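NDP-N-acetyl-D-galactosaminuronic acid dehydrogenase (Methanosarcina mazei Go1, PDB 3G79) probably oxidises UDP-N-acetyl-D-mannosamine to the corresponding uronate, reducing two NAD(+) to NADH in the process. Local coordinates at residues I18-M26 with C42-Q50; K59-S68 with I81-C92. All coordinates share one frame; numbering follows the deposited sequence.

Interaction 1 (I18-M26 with C42-Q50)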
# COMPACT_ATOMS: atom_id res chain seq x y z
N ILE A 18 -6.66 -36.92 14.85
CA ILE A 18 -6.91 -36.17 16.07
C ILE A 18 -8.32 -36.46 16.53
O ILE A 18 -9.26 -36.35 15.75
CB ILE A 18 -6.81 -34.68 15.81
CG1 ILE A 18 -5.36 -34.28 15.60
CG2 ILE A 18 -7.33 -33.89 16.97
CD1 ILE A 18 -5.22 -32.92 14.97
N LYS A 19 -8.46 -36.85 17.79
CA LYS A 19 -9.77 -37.17 18.33
C LYS A 19 -10.02 -36.49 19.65
O LYS A 19 -11.18 -36.22 19.99
CB LYS A 19 -9.91 -38.69 18.53
CG LYS A 19 -10.20 -39.47 17.27
CD LYS A 19 -11.60 -39.28 16.77
CE LYS A 19 -11.71 -39.75 15.34
NZ LYS A 19 -12.94 -39.26 14.63
N LYS A 20 -8.97 -36.28 20.44
CA LYS A 20 -9.15 -35.63 21.73
C LYS A 20 -8.29 -34.40 21.74
O LYS A 20 -7.08 -34.47 21.53
CB LYS A 20 -8.80 -36.55 22.94
CG LYS A 20 -9.67 -37.82 23.07
CD LYS A 20 -10.08 -38.12 24.53
CE LYS A 20 -10.36 -39.62 24.71
NZ LYS A 20 -9.09 -40.41 24.52
N ILE A 21 -8.92 -33.28 22.06
CA ILE A 21 -8.33 -31.97 21.95
C ILE A 21 -8.43 -31.28 23.31
O ILE A 21 -9.35 -31.53 24.04
CB ILE A 21 -9.09 -31.15 20.86
CG1 ILE A 21 -8.87 -31.81 19.50
CG2 ILE A 21 -8.67 -29.68 20.85
CD1 ILE A 21 -9.69 -31.19 18.38
N GLY A 22 -7.50 -30.41 23.63
CA GLY A 22 -7.56 -29.70 24.89
C GLY A 22 -7.41 -28.24 24.57
O GLY A 22 -6.68 -27.89 23.65
N VAL A 23 -8.15 -27.39 25.28
CA VAL A 23 -7.85 -25.94 25.20
C VAL A 23 -7.51 -25.38 26.57
O VAL A 23 -8.20 -25.67 27.56
CB VAL A 23 -8.99 -25.18 24.55
CG1 VAL A 23 -8.65 -23.73 24.47
CG2 VAL A 23 -9.23 -25.73 23.14
N LEU A 24 -6.41 -24.65 26.63
CA LEU A 24 -6.01 -23.95 27.84
C LEU A 24 -6.30 -22.49 27.66
O LEU A 24 -5.86 -21.88 26.65
CB LEU A 24 -4.52 -24.10 28.11
CG LEU A 24 -3.95 -25.28 28.88
CD1 LEU A 24 -3.74 -26.43 27.97
CD2 LEU A 24 -2.64 -24.88 29.50
N GLY A 25 -7.02 -21.90 28.62
CA GLY A 25 -7.35 -20.47 28.53
C GLY A 25 -8.85 -20.28 28.32
O GLY A 25 -9.33 -20.03 27.18
N MET A 26 -9.60 -20.41 29.42
CA MET A 26 -11.04 -20.25 29.32
C MET A 26 -11.47 -18.76 29.28
O MET A 26 -12.18 -18.27 30.16
CB MET A 26 -11.75 -21.11 30.36
CG MET A 26 -11.62 -22.62 30.11
SD MET A 26 -12.12 -23.26 28.47
CE MET A 26 -13.55 -24.07 28.91
N CYS A 42 -16.46 -35.66 13.98
CA CYS A 42 -15.03 -35.91 13.65
C CYS A 42 -14.13 -35.73 14.86
O CYS A 42 -13.23 -36.50 15.02
CB CYS A 42 -14.48 -35.24 12.35
SG CYS A 42 -13.24 -33.83 12.47
N PHE A 43 -14.39 -34.76 15.73
CA PHE A 43 -13.68 -34.73 17.04
C PHE A 43 -14.57 -35.39 18.10
O PHE A 43 -15.79 -35.39 17.95
CB PHE A 43 -13.23 -33.32 17.42
CG PHE A 43 -12.23 -32.70 16.44
CD1 PHE A 43 -11.16 -33.43 15.99
CD2 PHE A 43 -12.39 -31.40 15.99
CE1 PHE A 43 -10.25 -32.88 15.11
CE2 PHE A 43 -11.48 -30.81 15.07
CZ PHE A 43 -10.42 -31.57 14.64
N GLU A 44 -13.99 -35.98 19.14
CA GLU A 44 -14.82 -36.75 20.09
C GLU A 44 -15.12 -35.97 21.36
O GLU A 44 -16.25 -35.99 21.86
CB GLU A 44 -14.18 -38.11 20.47
CG GLU A 44 -14.33 -39.22 19.41
CD GLU A 44 -13.46 -40.48 19.69
OE1 GLU A 44 -13.48 -41.39 18.83
OE2 GLU A 44 -12.78 -40.56 20.75
N LYS A 45 -14.10 -35.31 21.90
CA LYS A 45 -14.17 -34.74 23.23
C LYS A 45 -13.05 -33.75 23.40
O LYS A 45 -11.88 -34.04 23.11
CB LYS A 45 -14.07 -35.82 24.34
CG LYS A 45 -13.96 -35.21 25.76
CD LYS A 45 -14.41 -36.18 26.87
CE LYS A 45 -15.85 -35.92 27.33
NZ LYS A 45 -15.96 -34.57 27.93
N VAL A 46 -13.44 -32.56 23.86
CA VAL A 46 -12.53 -31.47 24.13
C VAL A 46 -12.53 -31.21 25.63
O VAL A 46 -13.57 -31.25 26.27
CB VAL A 46 -12.97 -30.20 23.36
CG1 VAL A 46 -12.12 -28.97 23.73
CG2 VAL A 46 -13.00 -30.47 21.81
N LEU A 47 -11.35 -30.95 26.17
CA LEU A 47 -11.19 -30.53 27.53
C LEU A 47 -10.78 -29.09 27.51
O LEU A 47 -9.91 -28.70 26.73
CB LEU A 47 -10.10 -31.35 28.21
CG LEU A 47 -10.32 -32.87 28.36
CD1 LEU A 47 -9.07 -33.51 28.89
CD2 LEU A 47 -11.50 -33.23 29.25
N GLY A 48 -11.43 -28.29 28.35
CA GLY A 48 -11.00 -26.92 28.61
C GLY A 48 -10.38 -26.84 30.01
O GLY A 48 -10.94 -27.35 31.02
N PHE A 49 -9.24 -26.17 30.07
CA PHE A 49 -8.45 -26.16 31.26
C PHE A 49 -8.55 -24.84 32.01
O PHE A 49 -8.23 -23.77 31.45
CB PHE A 49 -7.02 -26.60 30.93
CG PHE A 49 -6.94 -28.05 30.57
CD1 PHE A 49 -6.90 -29.03 31.57
CD2 PHE A 49 -7.00 -28.46 29.22
CE1 PHE A 49 -6.89 -30.36 31.25
CE2 PHE A 49 -6.99 -29.79 28.90
CZ PHE A 49 -6.95 -30.74 29.90
N GLN A 50 -9.04 -24.96 33.25
CA GLN A 50 -9.13 -23.87 34.25
C GLN A 50 -8.71 -24.24 35.70
O GLN A 50 -9.22 -25.20 36.28
CB GLN A 50 -10.56 -23.35 34.32
CG GLN A 50 -10.73 -21.91 33.90
CD GLN A 50 -9.96 -20.94 34.76
OE1 GLN A 50 -9.50 -19.91 34.28
NE2 GLN A 50 -9.81 -21.26 36.02
O HOH W 1 -8.26 -20.28 31.84
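Ile-21 and Phe-43 meet where two parallel strands begin, and with their neighbours they illustrate how the first beta-alpha-beta unit of a Rossmann fold is joined. The CD1 methyl of Ile-21 sits over the centre of the Phe-43 ring, 3.4 Å from the centroid, a CH-pi contact almost on the ring normal. CG1 of Ile-21 lies anti to its carbonyl carbon (chi1 -66°), and the extended second torsion carries CD1 to that face; SG of the adjacent Cys-42 covers the opposite one. Ile-18 stands alongside the ring, its CG2 3.6 Å from Phe-43 CE1, while its carbonyl O reaches the ring edge in plane. Lys-19, bent at chi2 (-73°), swings NZ to within 2.8 Å of Cys-42 O, and its CD rests 3.5 Å from Glu-44 OE1. Shortened to an alanine here, the side chain could no longer reach Cys-42 O, which is likely to leave that oxygen without its ammonium donor and the Glu-44 carboxylate with one less lysine beside it.

From Lys-20 to Leu-24 the strands pair in register with Lys-45 to Phe-49. Val-23 N donates to Leu-47 O at 2.6 Å. Gly-22 leaves room for the edge of the Phe-49 ring, whose CE2 is 4.1 Å from Gly-22 CA. Beyond Gly-25, of a probable GxGxxG turn, Met-26 folds its thioether against Gly-48 CA, and a water joins Met-26 N to Gln-50 OE1. The chemistry thus implies a buried, apolar centre held by backbone bonds, with the lysines and the glutamate of these two segments gathered at the end where the strands start.

Interaction 2 (K59-S68 with I81-C92)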
# COMPACT_ATOMS: atom_id res chain seq x y z
N LYS A 59 -16.08 -20.68 36.54
CA LYS A 59 -16.24 -21.02 35.12
C LYS A 59 -16.30 -22.52 34.90
O LYS A 59 -17.03 -23.01 34.01
CB LYS A 59 -15.09 -20.44 34.32
CG LYS A 59 -14.74 -19.02 34.72
CD LYS A 59 -14.44 -18.14 33.54
CE LYS A 59 -12.97 -17.99 33.31
NZ LYS A 59 -12.64 -16.68 32.70
N ILE A 60 -15.59 -23.27 35.75
CA ILE A 60 -15.62 -24.72 35.68
C ILE A 60 -17.08 -25.17 35.76
O ILE A 60 -17.59 -25.86 34.87
CB ILE A 60 -14.77 -25.40 36.78
CG1 ILE A 60 -13.35 -24.84 36.83
CG2 ILE A 60 -14.73 -26.94 36.59
CD1 ILE A 60 -12.49 -25.48 37.89
N GLU A 61 -17.76 -24.75 36.82
CA GLU A 61 -19.12 -25.22 37.05
C GLU A 61 -20.12 -24.54 36.11
O GLU A 61 -21.04 -25.20 35.63
CB GLU A 61 -19.54 -25.06 38.51
N MET A 62 -19.95 -23.25 35.88
CA MET A 62 -20.82 -22.56 34.94
C MET A 62 -20.78 -23.30 33.59
O MET A 62 -21.81 -23.83 33.15
CB MET A 62 -20.44 -21.09 34.74
CG MET A 62 -21.16 -20.11 35.62
SD MET A 62 -20.92 -18.42 35.06
CE MET A 62 -22.34 -18.26 33.97
N LEU A 63 -19.59 -23.36 32.99
CA LEU A 63 -19.41 -24.01 31.70
C LEU A 63 -19.99 -25.40 31.68
O LEU A 63 -20.59 -25.81 30.67
CB LEU A 63 -17.94 -24.09 31.34
CG LEU A 63 -17.27 -22.86 30.76
CD1 LEU A 63 -15.76 -23.01 30.89
CD2 LEU A 63 -17.68 -22.68 29.32
N ASN A 64 -19.80 -26.14 32.78
CA ASN A 64 -20.29 -27.51 32.82
C ASN A 64 -21.81 -27.65 33.00
O ASN A 64 -22.35 -28.77 32.98
CB ASN A 64 -19.52 -28.35 33.84
CG ASN A 64 -18.24 -28.92 33.28
OD1 ASN A 64 -18.06 -29.03 32.05
ND2 ASN A 64 -17.33 -29.30 34.16
N ARG A 65 -22.48 -26.51 33.17
CA ARG A 65 -23.94 -26.49 33.08
C ARG A 65 -24.35 -25.97 31.70
O ARG A 65 -25.52 -26.10 31.31
CB ARG A 65 -24.56 -25.64 34.21
CG ARG A 65 -24.35 -26.19 35.61
CD ARG A 65 -25.07 -25.35 36.65
NE ARG A 65 -24.27 -25.22 37.87
CZ ARG A 65 -23.50 -24.16 38.15
NH1 ARG A 65 -23.45 -23.13 37.31
NH2 ARG A 65 -22.80 -24.14 39.28
N GLY A 66 -23.39 -25.37 31.00
CA GLY A 66 -23.58 -24.92 29.63
C GLY A 66 -23.66 -23.42 29.39
O GLY A 66 -24.40 -23.00 28.49
N GLU A 67 -22.88 -22.63 30.13
CA GLU A 67 -23.01 -21.15 30.16
C GLU A 67 -21.67 -20.40 29.99
O GLU A 67 -20.63 -21.02 30.18
CB GLU A 67 -23.68 -20.73 31.49
CG GLU A 67 -24.85 -21.64 31.90
CD GLU A 67 -25.19 -21.58 33.40
OE1 GLU A 67 -26.32 -21.98 33.75
OE2 GLU A 67 -24.34 -21.16 34.22
N SER A 68 -21.69 -19.09 29.67
CA SER A 68 -20.43 -18.34 29.37
C SER A 68 -19.92 -17.25 30.40
O SER A 68 -20.08 -17.47 31.61
CB SER A 68 -20.41 -17.88 27.88
OG SER A 68 -21.10 -16.67 27.62
N ILE A 81 -22.17 -23.89 23.71
CA ILE A 81 -21.76 -24.53 24.96
C ILE A 81 -22.83 -25.52 25.41
O ILE A 81 -22.54 -26.68 25.73
CB ILE A 81 -21.55 -23.51 26.07
CG1 ILE A 81 -20.47 -22.45 25.67
CG2 ILE A 81 -21.20 -24.23 27.37
CD1 ILE A 81 -20.60 -21.12 26.37
N GLY A 82 -24.08 -25.08 25.38
CA GLY A 82 -25.18 -25.94 25.84
C GLY A 82 -25.26 -27.24 25.07
O GLY A 82 -25.46 -28.31 25.65
N LYS A 83 -25.04 -27.12 23.76
CA LYS A 83 -25.24 -28.20 22.80
C LYS A 83 -24.14 -29.22 23.00
O LYS A 83 -24.41 -30.41 23.18
CB LYS A 83 -25.19 -27.60 21.37
CG LYS A 83 -25.09 -28.59 20.21
CD LYS A 83 -24.98 -27.79 18.88
CE LYS A 83 -25.31 -28.65 17.62
NZ LYS A 83 -24.30 -29.71 17.19
N VAL A 84 -22.92 -28.71 23.00
CA VAL A 84 -21.69 -29.47 23.14
C VAL A 84 -21.61 -30.16 24.53
O VAL A 84 -21.24 -31.36 24.65
CB VAL A 84 -20.53 -28.47 22.80
CG1 VAL A 84 -19.59 -28.24 23.95
CG2 VAL A 84 -19.83 -28.82 21.50
N VAL A 85 -21.98 -29.43 25.58
CA VAL A 85 -22.03 -29.98 26.93
C VAL A 85 -23.11 -31.07 26.98
O VAL A 85 -22.87 -32.19 27.48
CB VAL A 85 -22.23 -28.87 27.99
CG1 VAL A 85 -22.54 -29.45 29.37
CG2 VAL A 85 -21.00 -27.98 28.05
N LYS A 86 -24.27 -30.79 26.41
CA LYS A 86 -25.38 -31.76 26.45
C LYS A 86 -25.00 -33.07 25.72
O LYS A 86 -25.43 -34.16 26.12
CB LYS A 86 -26.66 -31.14 25.87
CG LYS A 86 -27.77 -32.12 25.49
CD LYS A 86 -28.79 -31.41 24.60
CE LYS A 86 -30.06 -32.27 24.35
NZ LYS A 86 -30.83 -32.65 25.59
N ALA A 87 -24.20 -32.94 24.65
CA ALA A 87 -23.76 -34.07 23.85
C ALA A 87 -22.54 -34.76 24.46
O ALA A 87 -21.95 -35.68 23.87
CB ALA A 87 -23.46 -33.62 22.42
N GLY A 88 -22.14 -34.30 25.64
CA GLY A 88 -20.95 -34.79 26.31
C GLY A 88 -19.65 -34.71 25.53
O GLY A 88 -18.80 -35.58 25.69
N LYS A 89 -19.50 -33.67 24.69
CA LYS A 89 -18.26 -33.49 23.91
C LYS A 89 -17.31 -32.40 24.48
O LYS A 89 -16.22 -32.12 23.93
CB LYS A 89 -18.60 -33.15 22.44
CG LYS A 89 -19.23 -34.30 21.69
CD LYS A 89 -19.44 -33.95 20.27
CE LYS A 89 -18.22 -34.29 19.45
NZ LYS A 89 -18.35 -33.72 18.07
N PHE A 90 -17.75 -31.77 25.55
CA PHE A 90 -16.96 -30.73 26.17
C PHE A 90 -17.11 -30.76 27.68
O PHE A 90 -18.19 -31.01 28.21
CB PHE A 90 -17.34 -29.37 25.60
CG PHE A 90 -16.68 -28.23 26.31
CD1 PHE A 90 -15.33 -27.94 26.10
CD2 PHE A 90 -17.39 -27.45 27.21
CE1 PHE A 90 -14.72 -26.91 26.75
CE2 PHE A 90 -16.75 -26.38 27.86
CZ PHE A 90 -15.42 -26.13 27.62
N GLU A 91 -16.01 -30.49 28.36
CA GLU A 91 -15.95 -30.50 29.81
C GLU A 91 -14.82 -29.58 30.21
O GLU A 91 -13.76 -29.57 29.58
CB GLU A 91 -15.66 -31.91 30.33
CG GLU A 91 -15.63 -32.01 31.84
CD GLU A 91 -15.01 -33.30 32.34
OE1 GLU A 91 -14.75 -33.41 33.58
OE2 GLU A 91 -14.76 -34.20 31.48
N CYS A 92 -15.05 -28.79 31.26
CA CYS A 92 -14.04 -27.94 31.85
C CYS A 92 -13.51 -28.62 33.12
O CYS A 92 -14.28 -29.12 33.95
CB CYS A 92 -14.64 -26.57 32.17
SG CYS A 92 -13.49 -25.24 32.58
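Ile-81 packs on Gly-66 in the Rossmann-type NAD-binding domain, where helix 77-86 leads into the edge strand 90-93. With CG1 of Ile-81 beside the backbone N (chi1 -58°), the CG2 methyl takes the place anti to N and lies 3.3 Å from Gly-66 C. The other branch carries CD1 on to Ser-68, 3.6 Å from CB. Gly-82 comes next, with its backbone close against Gly-66; a side chain on Gly-66 would be pressed towards Gly-82 CA, and the positive phi with which Gly-66 leaves the helix suits a residue without one.

One turn further on, Val-85 spreads its two methyls against two successive backbone carbonyls: CG2 lies 3.4 Å from Leu-63 O, and CG1 faces Asn-64 O. Helix 77-86 closes at Gly-88 in a Schellman motif, and the chain turns back as a strand running roughly antiparallel to helix 59-63. Phe-90 brings CE2 obliquely to Leu-63 CD2, while Met-26 packs on both residues. The CB and CG of Glu-91 pass beside the Asn-64 amide, and the Glu-91 carboxylate makes long, weak ion pairs with Lys-45 and Arg-98.

Cys-92 then turns its side chain to the helix, SG lying 3.6 Å from Leu-63 CD1. Its backbone is gripped twice by one amide: Cys-92 N donates to Asn-64 OD1 at 3.1 Å, and Asn-64 ND2 returns a bond to Cys-92 O, also 3.1 Å long, bent to 137° at the hydrogen and meeting a lone pair in the carbonyl plane.

Overall arrangement
Read from the N terminus, the two contacts come in series, neither nesting nor crossing. Interaction 1 closes first: strand 20-24 leads through helix 30-39 to strand 45-49, completing one beta-alpha-beta unit. The chain then enters helix 59-63, and interaction 2 closes a second loop when helix 77-86 delivers strand 90-93 to the edge of the same sheet. Their centres are 12 Å apart, and they meet directly. Strand 90-93 lies beside strand 45-49, with Val-46 N close to Lys-89 O and Gly-48 N close to Glu-91 O, both probable hydrogen bonds. Lys-59 NZ bonds to Met-26 O, tying helix 59-63 to the glycine-rich turn after the first strand.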